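Local coordinates for calcium-regulated actin-bundling protein (Dictyostelium discoideum, PDB 4X3N) that binds and bundles actin filaments, binds calcium, and may help build and reorganise filopodia and pseudopodia during cell movement, at residues A[32-37]-A[152-157]; A[140-145]-A[157-162]; A[40-45]-A[70-75]; A[51-56]-A[167-172]. One frame throughout, in Å; residues are numbered along the deposited sequence.

Contact 1 of 4, residues A[32-37]-A[152-157]; sequences EFFCNV and SFLEYL. With CA (calcium ion), chain D.
OE1 of E155, a residue whose stem packs against F34, is gripped three times. The calcium ion lies 2.7 Å from OE1, and the other two partners belong to S152. The hydroxyl OG of S152 donates to E155 OE1 over 2.7 Å, and the backbone N of S152 donates to it as well, both from the anti side and about 20° out of the carboxylate plane. In return E155 N donates to S152 OG over 3.0 Å, which makes a capping box at the start of helix 153-160. Serine suits this place because its short hydroxyl can accept from a helix N-H while giving its own proton away. OE2 of E155 also binds the calcium, at 2.5 Å, as does the bidentate glutamate of an EF-hand; D144, N146, D148, the carbonyl of R150 and a water complete the shell.

The apolar half of E155 faces helix 28-38. CZ of F34 brings the ring edge to within 3.8 Å of E155 CG, the ring standing 78° to the carboxylate. With CG anti to its nitrogen (chi1 -172°), F34 reaches between two helical segments whose axes approach no closer than 10.8 Å. L154 CD2 lies over one face of that ring, 3.7 Å from F34 CE2 and displaced toward the rim, and V37 CG1 touches the same methyl. An alanine in place of F34 is likely to open a gap beneath L154 CD2 and take away the support beside E155 CG. One glutamate thus spends its oxygens on the metal and the helix cap, and its methylene stem on the F34 ring.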
# COMPACT_ATOMS: atom_id res chain seq x y z
N GLU A 32 5.08 -2.57 -21.64
CA GLU A 32 5.34 -1.25 -21.11
C GLU A 32 4.18 -0.39 -21.51
O GLU A 32 3.67 0.42 -20.71
CB GLU A 32 6.67 -0.66 -21.64
CG GLU A 32 6.84 0.83 -21.33
CD GLU A 32 7.85 1.54 -22.26
OE1 GLU A 32 8.38 0.90 -23.20
OE2 GLU A 32 8.13 2.74 -22.06
N PHE A 33 3.78 -0.54 -22.78
CA PHE A 33 2.57 0.15 -23.29
C PHE A 33 1.37 -0.13 -22.41
O PHE A 33 0.69 0.76 -21.92
CB PHE A 33 2.28 -0.28 -24.72
CG PHE A 33 1.00 0.27 -25.25
CD1 PHE A 33 0.91 1.62 -25.63
CD2 PHE A 33 -0.11 -0.51 -25.34
CE1 PHE A 33 -0.27 2.12 -26.13
CE2 PHE A 33 -1.28 -0.00 -25.83
CZ PHE A 33 -1.37 1.31 -26.19
N PHE A 34 1.12 -1.41 -22.20
CA PHE A 34 -0.02 -1.87 -21.43
C PHE A 34 0.01 -1.27 -20.04
O PHE A 34 -0.99 -0.77 -19.55
CB PHE A 34 0.06 -3.39 -21.31
CG PHE A 34 -1.12 -4.03 -20.70
CD1 PHE A 34 -1.23 -4.18 -19.38
CD2 PHE A 34 -2.12 -4.57 -21.52
CE1 PHE A 34 -2.36 -4.76 -18.81
CE2 PHE A 34 -3.26 -5.15 -20.98
CZ PHE A 34 -3.38 -5.27 -19.63
N CYS A 35 1.15 -1.34 -19.38
CA CYS A 35 1.26 -0.81 -18.03
C CYS A 35 0.97 0.68 -18.00
O CYS A 35 0.32 1.16 -17.04
CB CYS A 35 2.63 -1.11 -17.39
SG CYS A 35 2.79 -2.88 -16.99
N ASN A 36 1.42 1.41 -19.02
CA ASN A 36 1.12 2.85 -19.07
C ASN A 36 -0.32 3.18 -19.25
O ASN A 36 -0.85 4.02 -18.54
CB ASN A 36 1.95 3.52 -20.14
CG ASN A 36 3.40 3.57 -19.73
OD1 ASN A 36 3.70 3.65 -18.54
ND2 ASN A 36 4.31 3.54 -20.68
N VAL A 37 -0.98 2.52 -20.20
CA VAL A 37 -2.40 2.70 -20.38
C VAL A 37 -3.11 2.35 -19.07
O VAL A 37 -4.04 3.03 -18.66
CB VAL A 37 -2.99 1.77 -21.52
CG1 VAL A 37 -4.51 1.95 -21.61
CG2 VAL A 37 -2.33 2.08 -22.86
N SER A 152 -6.88 -2.96 -13.03
CA SER A 152 -7.21 -1.77 -13.74
C SER A 152 -8.57 -1.98 -14.40
O SER A 152 -9.02 -3.10 -14.54
CB SER A 152 -6.16 -1.50 -14.78
OG SER A 152 -6.04 -2.61 -15.66
N PHE A 153 -9.20 -0.90 -14.83
CA PHE A 153 -10.42 -0.99 -15.64
C PHE A 153 -10.13 -1.66 -16.94
O PHE A 153 -10.91 -2.48 -17.39
CB PHE A 153 -11.02 0.38 -15.85
CG PHE A 153 -12.46 0.38 -16.29
CD1 PHE A 153 -13.38 -0.46 -15.73
CD2 PHE A 153 -12.91 1.34 -17.22
CE1 PHE A 153 -14.73 -0.45 -16.16
CE2 PHE A 153 -14.28 1.39 -17.62
CZ PHE A 153 -15.15 0.48 -17.12
N LEU A 154 -8.95 -1.39 -17.51
CA LEU A 154 -8.49 -2.07 -18.71
C LEU A 154 -8.49 -3.59 -18.52
O LEU A 154 -8.95 -4.29 -19.38
CB LEU A 154 -7.10 -1.68 -19.17
CG LEU A 154 -6.55 -2.32 -20.46
CD1 LEU A 154 -7.32 -1.92 -21.73
CD2 LEU A 154 -5.10 -1.93 -20.63
N GLU A 155 -7.93 -4.04 -17.44
CA GLU A 155 -7.81 -5.49 -17.19
C GLU A 155 -9.19 -6.11 -16.98
O GLU A 155 -9.45 -7.17 -17.53
CB GLU A 155 -6.86 -5.73 -16.01
CG GLU A 155 -5.42 -5.55 -16.40
CD GLU A 155 -4.52 -5.51 -15.20
OE1 GLU A 155 -4.72 -4.61 -14.37
OE2 GLU A 155 -3.64 -6.38 -15.08
N TYR A 156 -10.05 -5.45 -16.23
CA TYR A 156 -11.45 -5.88 -16.12
C TYR A 156 -12.12 -6.00 -17.50
O TYR A 156 -12.81 -6.99 -17.81
CB TYR A 156 -12.27 -4.93 -15.21
CG TYR A 156 -13.74 -4.93 -15.54
CD1 TYR A 156 -14.57 -5.96 -15.10
CD2 TYR A 156 -14.33 -3.88 -16.24
CE1 TYR A 156 -15.95 -5.95 -15.40
CE2 TYR A 156 -15.66 -3.87 -16.57
CZ TYR A 156 -16.49 -4.93 -16.17
OH TYR A 156 -17.86 -4.93 -16.47
N LEU A 157 -11.92 -5.00 -18.34
CA LEU A 157 -12.52 -5.00 -19.67
C LEU A 157 -12.07 -6.10 -20.59
O LEU A 157 -12.89 -6.76 -21.24
CB LEU A 157 -12.31 -3.68 -20.37
CG LEU A 157 -13.09 -2.56 -19.70
CD1 LEU A 157 -12.65 -1.20 -20.24
CD2 LEU A 157 -14.62 -2.64 -19.95
CA CA D . -2.66 -5.48 -12.94
O HOH W 1 -2.28 -3.17 -13.38

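Contact 2 of 4, residues A[140-145]-A[157-162]; sequences REKVDV and LLYQYK. With CA (calcium ion), chain D.
Y159 holds its CG trans to the backbone N (chi1 -171°), which swings the ring across to K142 and V143, while K142 turns its chain at chi2 (-72°) to run beside the phenol. Both neighbours approach the ring obliquely. The closest is CB of K142, 3.5 Å from Y159 CE1, with K142 CG also near CE1. On the CD2 side of the ring, V143 CG2 sits 3.9 Å from Y159 CD2; the two side chains meet at about a right angle. A lysine fits here because its methylene groups can cover an aromatic ring while the ammonium group stays at the surface, and valine offers a compact methyl on the buried side, where Y103 of helix 96-111 also packs.

These residues stand at the base of an EF-hand, a helix-loop-helix in which helix 132-143 enters the calcium loop and helix 153-160 leaves it. D144 is the first residue past the entering helix and the centre of an inverse gamma turn, and its OD1 binds the calcium ion at 2.3 Å. The other carboxylate oxygen, OD2, is bonded to G149 N within the loop and to the hydroxyl of Y101 of the second subunit.

The polar end of Y159 is taken by E138, one turn before K142 on the entering helix, to which its OH is hydrogen-bonded. NZ of K142 comes no nearer to Y159 OH than 3.8 Å. K162 NZ, a like charge, lies 6.5 Å from K142 NZ, and both lysines are exposed.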
# COMPACT_ATOMS: atom_id res chain seq x y z
N ARG A 140 -5.83 -13.41 -10.04
CA ARG A 140 -4.48 -13.90 -10.05
C ARG A 140 -4.12 -14.73 -11.28
O ARG A 140 -3.05 -14.57 -11.83
CB ARG A 140 -4.34 -14.79 -8.80
CG ARG A 140 -2.99 -15.21 -8.42
CD ARG A 140 -3.11 -15.94 -7.10
NE ARG A 140 -3.28 -14.99 -6.00
CZ ARG A 140 -4.21 -15.08 -5.06
NH1 ARG A 140 -5.07 -16.12 -5.04
NH2 ARG A 140 -4.23 -14.16 -4.09
N GLU A 141 -5.04 -15.60 -11.71
CA GLU A 141 -4.81 -16.44 -12.88
C GLU A 141 -5.08 -15.75 -14.20
O GLU A 141 -4.41 -16.01 -15.17
CB GLU A 141 -5.71 -17.68 -12.80
CG GLU A 141 -5.14 -18.71 -11.85
CD GLU A 141 -5.98 -19.97 -11.71
OE1 GLU A 141 -5.85 -20.65 -10.68
OE2 GLU A 141 -6.79 -20.23 -12.62
N LYS A 142 -6.07 -14.88 -14.25
CA LYS A 142 -6.56 -14.37 -15.49
C LYS A 142 -6.58 -12.87 -15.61
O LYS A 142 -6.24 -12.39 -16.64
CB LYS A 142 -7.98 -14.78 -15.66
CG LYS A 142 -8.17 -16.28 -15.57
CD LYS A 142 -7.60 -16.91 -16.83
CE LYS A 142 -7.92 -18.40 -16.95
NZ LYS A 142 -9.37 -18.63 -16.64
N VAL A 143 -7.04 -12.14 -14.61
CA VAL A 143 -7.33 -10.72 -14.80
C VAL A 143 -6.08 -9.88 -14.69
O VAL A 143 -5.91 -8.94 -15.49
CB VAL A 143 -8.40 -10.19 -13.86
CG1 VAL A 143 -8.71 -8.70 -14.10
CG2 VAL A 143 -9.67 -11.02 -13.98
N ASP A 144 -5.25 -10.19 -13.69
CA ASP A 144 -4.02 -9.40 -13.44
C ASP A 144 -2.85 -9.77 -14.35
O ASP A 144 -1.83 -10.38 -13.89
CB ASP A 144 -3.61 -9.50 -11.97
CG ASP A 144 -2.39 -8.64 -11.63
OD1 ASP A 144 -2.12 -7.66 -12.33
OD2 ASP A 144 -1.73 -8.97 -10.63
N VAL A 145 -2.94 -9.28 -15.58
CA VAL A 145 -2.03 -9.69 -16.62
C VAL A 145 -0.64 -9.09 -16.55
O VAL A 145 0.27 -9.67 -17.06
CB VAL A 145 -2.64 -9.54 -18.01
CG1 VAL A 145 -4.03 -10.23 -18.07
CG2 VAL A 145 -2.72 -8.10 -18.41
N LEU A 157 -11.92 -5.00 -18.34
CA LEU A 157 -12.52 -5.00 -19.67
C LEU A 157 -12.07 -6.10 -20.59
O LEU A 157 -12.89 -6.76 -21.24
CB LEU A 157 -12.31 -3.68 -20.37
CG LEU A 157 -13.09 -2.56 -19.70
CD1 LEU A 157 -12.65 -1.20 -20.24
CD2 LEU A 157 -14.62 -2.64 -19.95
N LEU A 158 -10.78 -6.35 -20.62
CA LEU A 158 -10.24 -7.35 -21.46
C LEU A 158 -10.74 -8.74 -21.10
O LEU A 158 -10.97 -9.58 -22.00
CB LEU A 158 -8.74 -7.34 -21.34
CG LEU A 158 -7.88 -6.56 -22.36
CD1 LEU A 158 -8.52 -5.85 -23.50
CD2 LEU A 158 -6.81 -5.79 -21.68
N TYR A 159 -10.85 -8.99 -19.80
CA TYR A 159 -11.29 -10.28 -19.33
C TYR A 159 -12.81 -10.40 -19.49
O TYR A 159 -13.27 -11.43 -19.93
CB TYR A 159 -10.83 -10.61 -17.90
CG TYR A 159 -11.14 -12.05 -17.53
CD1 TYR A 159 -10.44 -13.11 -18.13
CD2 TYR A 159 -12.16 -12.36 -16.64
CE1 TYR A 159 -10.75 -14.42 -17.83
CE2 TYR A 159 -12.49 -13.66 -16.35
CZ TYR A 159 -11.78 -14.67 -16.94
OH TYR A 159 -12.09 -15.95 -16.62
N GLN A 160 -13.56 -9.34 -19.25
CA GLN A 160 -15.02 -9.39 -19.47
C GLN A 160 -15.36 -9.73 -20.92
O GLN A 160 -16.23 -10.54 -21.19
CB GLN A 160 -15.65 -8.10 -19.04
CG GLN A 160 -17.14 -8.00 -19.27
CD GLN A 160 -17.95 -8.95 -18.39
OE1 GLN A 160 -17.85 -8.90 -17.20
NE2 GLN A 160 -18.75 -9.79 -19.01
N TYR A 161 -14.61 -9.16 -21.86
CA TYR A 161 -14.91 -9.27 -23.29
C TYR A 161 -13.94 -10.19 -23.92
O TYR A 161 -13.58 -10.05 -25.08
CB TYR A 161 -14.89 -7.86 -23.89
CG TYR A 161 -15.93 -7.03 -23.28
CD1 TYR A 161 -17.29 -7.27 -23.52
CD2 TYR A 161 -15.62 -5.99 -22.41
CE1 TYR A 161 -18.28 -6.50 -22.95
CE2 TYR A 161 -16.62 -5.22 -21.83
CZ TYR A 161 -17.93 -5.47 -22.09
OH TYR A 161 -18.87 -4.70 -21.44
N LYS A 162 -13.51 -11.21 -23.16
CA LYS A 162 -12.49 -12.09 -23.64
C LYS A 162 -12.87 -12.99 -24.84
O LYS A 162 -11.96 -13.51 -25.51
CB LYS A 162 -11.93 -12.99 -22.52
CG LYS A 162 -12.90 -14.08 -22.02
CD LYS A 162 -12.38 -14.77 -20.80
CE LYS A 162 -13.47 -15.58 -20.12
NZ LYS A 162 -13.77 -16.74 -20.99
CA CA D . -2.66 -5.48 -12.94
O HOH W 1 -2.28 -3.17 -13.38

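Contact 3 of 4, residues A[40-45]-A[70-75]; sequences LPFSQQ and ETIKYA
This is a buried CH-pi contact near the centre of the chain, where F42 in the first turn of helix 42-57 meets I72 and K73 on helix 61-79. The methyl CG2 of I72 stands over the middle of the F42 ring, 3.9 Å from its centroid and only 13° off the ring normal. The longer branch of I72 carries on past the rim, its CD1 lying 3.9 Å from F42 CE1. Isoleucine suits the place because its two branches spread over a flat ring: CG1 is anti to the backbone N, and CG2 takes the crowded position between N and the carbonyl carbon.

The two helices follow each other in the chain, and F153, from the leaving helix of the EF-hand, packs on both F42 and I72. The helical pair is tied to the calcium-binding unit in this way.

K73 gives only its stem to the ring, CG approaching F42 CD2 obliquely at 4.1 Å. Its chain then bends back along its own helix, where NZ forms a 3.0 Å salt bridge with E70 OE2, met from above the carboxylate plane. On the opposing segment P41 occupies the N-cap, and Q45 reaches back to brace the turn: its NE2 donates to L40 O over 2.7 Å in a nearly straight bond, while its OE1 accepts from L154 N.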
# COMPACT_ATOMS: atom_id res chain seq x y z
N LEU A 40 -3.40 5.07 -16.50
CA LEU A 40 -4.16 6.26 -16.87
C LEU A 40 -5.43 6.23 -16.08
O LEU A 40 -5.77 5.17 -15.60
CB LEU A 40 -4.52 6.31 -18.39
CG LEU A 40 -3.37 6.44 -19.36
CD1 LEU A 40 -3.73 6.27 -20.85
CD2 LEU A 40 -2.64 7.77 -19.13
N PRO A 41 -6.10 7.38 -15.91
CA PRO A 41 -7.41 7.38 -15.29
C PRO A 41 -8.34 6.36 -15.97
O PRO A 41 -8.21 6.09 -17.17
CB PRO A 41 -7.91 8.80 -15.49
CG PRO A 41 -6.65 9.65 -15.53
CD PRO A 41 -5.65 8.76 -16.27
N PHE A 42 -9.25 5.80 -15.20
CA PHE A 42 -10.13 4.74 -15.71
C PHE A 42 -10.78 5.11 -17.05
O PHE A 42 -10.88 4.24 -17.95
CB PHE A 42 -11.27 4.33 -14.73
CG PHE A 42 -10.86 3.91 -13.33
CD1 PHE A 42 -10.04 2.83 -13.10
CD2 PHE A 42 -11.35 4.61 -12.20
CE1 PHE A 42 -9.71 2.46 -11.80
CE2 PHE A 42 -11.03 4.24 -10.91
CZ PHE A 42 -10.21 3.13 -10.71
N SER A 43 -11.24 6.36 -17.20
CA SER A 43 -12.00 6.80 -18.37
C SER A 43 -11.11 6.72 -19.62
O SER A 43 -11.55 6.32 -20.68
CB SER A 43 -12.55 8.19 -18.16
OG SER A 43 -11.48 9.10 -17.85
N GLN A 44 -9.85 7.07 -19.48
CA GLN A 44 -8.93 6.96 -20.56
C GLN A 44 -8.58 5.52 -20.90
O GLN A 44 -8.30 5.18 -22.05
CB GLN A 44 -7.68 7.75 -20.24
CG GLN A 44 -7.93 9.26 -20.33
CD GLN A 44 -6.68 10.02 -19.93
OE1 GLN A 44 -5.60 9.83 -20.50
NE2 GLN A 44 -6.80 10.85 -18.93
N GLN A 45 -8.54 4.68 -19.91
CA GLN A 45 -8.35 3.24 -20.14
C GLN A 45 -9.53 2.73 -20.98
O GLN A 45 -9.36 1.90 -21.93
CB GLN A 45 -8.34 2.50 -18.81
CG GLN A 45 -7.15 2.69 -17.91
CD GLN A 45 -7.30 2.04 -16.56
OE1 GLN A 45 -7.84 0.89 -16.43
NE2 GLN A 45 -6.80 2.72 -15.53
N GLU A 70 -18.91 3.41 -13.58
CA GLU A 70 -19.47 3.94 -12.35
C GLU A 70 -19.10 3.07 -11.23
O GLU A 70 -18.76 3.57 -10.16
CB GLU A 70 -20.98 4.06 -12.36
CG GLU A 70 -21.43 5.28 -13.18
CD GLU A 70 -20.86 6.60 -12.62
OE1 GLU A 70 -20.92 6.75 -11.39
OE2 GLU A 70 -20.34 7.46 -13.40
N THR A 71 -19.16 1.76 -11.44
CA THR A 71 -18.93 0.88 -10.34
C THR A 71 -17.46 0.88 -9.88
O THR A 71 -17.20 0.78 -8.69
CB THR A 71 -19.47 -0.53 -10.62
OG1 THR A 71 -20.81 -0.41 -11.06
CG2 THR A 71 -19.42 -1.38 -9.38
N ILE A 72 -16.50 1.00 -10.81
CA ILE A 72 -15.11 0.91 -10.44
C ILE A 72 -14.75 2.19 -9.77
O ILE A 72 -13.98 2.18 -8.78
CB ILE A 72 -14.15 0.52 -11.63
CG1 ILE A 72 -12.81 -0.03 -11.12
CG2 ILE A 72 -13.91 1.67 -12.57
CD1 ILE A 72 -11.92 -0.77 -12.16
N LYS A 73 -15.34 3.28 -10.24
CA LYS A 73 -15.17 4.54 -9.59
C LYS A 73 -15.68 4.54 -8.17
O LYS A 73 -14.99 5.06 -7.28
CB LYS A 73 -15.84 5.67 -10.33
CG LYS A 73 -15.18 5.97 -11.65
CD LYS A 73 -15.67 7.28 -12.20
CE LYS A 73 -17.10 7.13 -12.65
NZ LYS A 73 -17.54 8.45 -13.16
N TYR A 74 -16.86 4.00 -7.93
CA TYR A 74 -17.36 3.96 -6.56
C TYR A 74 -16.48 3.10 -5.65
O TYR A 74 -16.29 3.45 -4.51
CB TYR A 74 -18.79 3.50 -6.48
CG TYR A 74 -19.71 4.71 -6.61
CD1 TYR A 74 -19.90 5.58 -5.55
CD2 TYR A 74 -20.33 5.01 -7.82
CE1 TYR A 74 -20.71 6.70 -5.68
CE2 TYR A 74 -21.14 6.13 -7.96
CZ TYR A 74 -21.32 6.96 -6.89
OH TYR A 74 -22.13 8.05 -7.04
N ALA A 75 -15.96 2.00 -6.17
CA ALA A 75 -15.08 1.12 -5.38
C ALA A 75 -13.80 1.82 -5.01
O ALA A 75 -13.38 1.76 -3.83
CB ALA A 75 -14.85 -0.18 -6.09

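Contact 4 of 4, residues A[51-56]-A[167-172]; sequences NAYWAE and PADFCT
The helical segments 51-56 and 167-172 run at 108° to each other, their axes coming within 10.0 Å, and are nearest at A52 and F170, whose CA atoms are 6.6 Å from each other. In this helix-on-helix crossing the end of helix 42-57 rests against helix 167-174, which comes next after the leaving helix of the EF-hand. Segment 51-56 is kinked: the backbone N atoms of A55 and E56 do not make the regular helical bond, E56 N bonding only weakly to Y53 O.

Y53 spans the crossing. Its CG lies trans to the carbonyl carbon (chi1 -78°), and the ring reaches over to D169, where OH donates a short bond of 2.5 Å to OD2. The hydroxyl uses the anti lone pair of that oxygen, and the phenol and carboxylate planes are 39° apart. Tyrosine is apt here, since its length carries a proton donor through apolar surroundings to a carboxylate. D169 OD2 has a second partner in R173, a salt bridge through NE, and the same arginine also pairs with E56 OE1, so the acidic groups on both helices share one positive charge. A phenylalanine in place of Y53 would probably leave D169 OD2 without its hydroxyl donor, with the salt bridge to R173 still in place.

The rest is apolar. The edge of the Y53 ring abuts F170, with Y53 CE2 4.0 Å from F170 CB, and the two side chains run at about a right angle. Alanine at position 52 lets the backbones come close, its small methyl CB meeting the F170 ring obliquely, 4.0 Å from CD1.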
# COMPACT_ATOMS: atom_id res chain seq x y z
N ASN A 51 -11.80 2.43 -28.43
CA ASN A 51 -11.16 2.67 -29.71
C ASN A 51 -10.63 1.41 -30.38
O ASN A 51 -10.71 1.30 -31.57
CB ASN A 51 -9.98 3.61 -29.60
CG ASN A 51 -10.41 5.06 -29.47
OD1 ASN A 51 -11.52 5.42 -29.84
ND2 ASN A 51 -9.53 5.89 -28.96
N ALA A 52 -10.01 0.52 -29.61
CA ALA A 52 -9.36 -0.63 -30.17
C ALA A 52 -10.42 -1.66 -30.65
O ALA A 52 -10.25 -2.34 -31.66
CB ALA A 52 -8.44 -1.28 -29.16
N TYR A 53 -11.49 -1.78 -29.91
CA TYR A 53 -12.42 -2.85 -30.15
C TYR A 53 -13.79 -2.33 -30.61
O TYR A 53 -14.80 -3.03 -30.48
CB TYR A 53 -12.54 -3.69 -28.89
CG TYR A 53 -11.40 -4.61 -28.67
CD1 TYR A 53 -11.25 -5.76 -29.43
CD2 TYR A 53 -10.44 -4.33 -27.69
CE1 TYR A 53 -10.15 -6.58 -29.23
CE2 TYR A 53 -9.38 -5.16 -27.44
CZ TYR A 53 -9.21 -6.29 -28.21
OH TYR A 53 -8.09 -7.07 -28.03
N TRP A 54 -13.84 -1.12 -31.15
CA TRP A 54 -15.13 -0.51 -31.47
C TRP A 54 -15.98 -1.43 -32.40
O TRP A 54 -17.20 -1.55 -32.21
CB TRP A 54 -14.92 0.90 -32.10
CG TRP A 54 -16.17 1.69 -32.12
CD1 TRP A 54 -16.92 2.06 -33.23
CD2 TRP A 54 -16.88 2.17 -30.99
NE1 TRP A 54 -18.03 2.71 -32.83
CE2 TRP A 54 -18.03 2.81 -31.45
CE3 TRP A 54 -16.67 2.07 -29.61
CZ2 TRP A 54 -18.95 3.39 -30.60
CZ3 TRP A 54 -17.59 2.66 -28.75
CH2 TRP A 54 -18.71 3.31 -29.24
N ALA A 55 -15.34 -2.11 -33.35
CA ALA A 55 -16.08 -2.89 -34.35
C ALA A 55 -16.81 -3.98 -33.63
O ALA A 55 -17.93 -4.30 -33.97
CB ALA A 55 -15.18 -3.48 -35.41
N GLU A 56 -16.18 -4.51 -32.59
CA GLU A 56 -16.74 -5.63 -31.86
C GLU A 56 -17.56 -5.29 -30.67
O GLU A 56 -18.37 -6.11 -30.23
CB GLU A 56 -15.59 -6.50 -31.35
CG GLU A 56 -14.71 -7.15 -32.42
CD GLU A 56 -13.63 -6.24 -32.95
OE1 GLU A 56 -13.41 -5.11 -32.45
OE2 GLU A 56 -12.93 -6.71 -33.86
N PRO A 167 -4.92 -9.40 -24.10
CA PRO A 167 -3.93 -8.31 -23.95
C PRO A 167 -3.01 -8.08 -25.16
O PRO A 167 -2.67 -6.93 -25.54
CB PRO A 167 -3.12 -8.78 -22.74
CG PRO A 167 -4.10 -9.47 -21.93
CD PRO A 167 -4.92 -10.28 -22.92
N ALA A 168 -2.53 -9.16 -25.75
CA ALA A 168 -1.63 -8.99 -26.89
C ALA A 168 -2.31 -8.39 -28.12
O ALA A 168 -1.79 -7.46 -28.76
CB ALA A 168 -0.99 -10.33 -27.26
N ASP A 169 -3.50 -8.88 -28.41
CA ASP A 169 -4.35 -8.29 -29.43
C ASP A 169 -4.60 -6.81 -29.16
O ASP A 169 -4.46 -5.94 -30.05
CB ASP A 169 -5.67 -9.10 -29.55
CG ASP A 169 -6.60 -8.57 -30.67
OD1 ASP A 169 -6.29 -8.86 -31.86
OD2 ASP A 169 -7.61 -7.84 -30.38
N PHE A 170 -5.02 -6.50 -27.94
CA PHE A 170 -5.25 -5.13 -27.57
C PHE A 170 -4.01 -4.25 -27.87
O PHE A 170 -4.14 -3.18 -28.43
CB PHE A 170 -5.63 -5.04 -26.10
CG PHE A 170 -5.54 -3.64 -25.58
CD1 PHE A 170 -6.46 -2.69 -26.00
CD2 PHE A 170 -4.49 -3.25 -24.80
CE1 PHE A 170 -6.34 -1.40 -25.61
CE2 PHE A 170 -4.38 -1.93 -24.37
CZ PHE A 170 -5.29 -1.02 -24.79
N CYS A 171 -2.82 -4.70 -27.50
CA CYS A 171 -1.61 -3.90 -27.71
C CYS A 171 -1.34 -3.69 -29.22
O CYS A 171 -1.01 -2.57 -29.71
CB CYS A 171 -0.42 -4.56 -27.00
SG CYS A 171 -0.52 -4.57 -25.19
N THR A 172 -1.57 -4.75 -29.98
CA THR A 172 -1.43 -4.67 -31.44
C THR A 172 -2.36 -3.68 -31.99
O THR A 172 -1.99 -2.93 -32.84
CB THR A 172 -1.80 -6.00 -32.08
OG1 THR A 172 -0.83 -6.99 -31.68
CG2 THR A 172 -1.89 -5.89 -33.61

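In the fold
From the N terminus, helix 28-38 opens contact 1 and helix 42-57 opens contacts 3 and 4. Contact 3 closes first, when helix 61-79 returns to the start of helix 42-57, and it nests wholly inside the loop of contact 1. Contact 2 opens at the end of helix 132-143. Contact 1 then closes at residues 152-157, before contact 2 closes at 157-162, so these two cross; both involve the same calcium ion. Contact 4 closes last, at 167-172, enclosing contact 2 and crossing contacts 1 and 3. Contact 3 pairs helices 42-57 and 61-79; the others tie helices 28-38, 42-57 and 132-143 to helices 153-160 and 167-174.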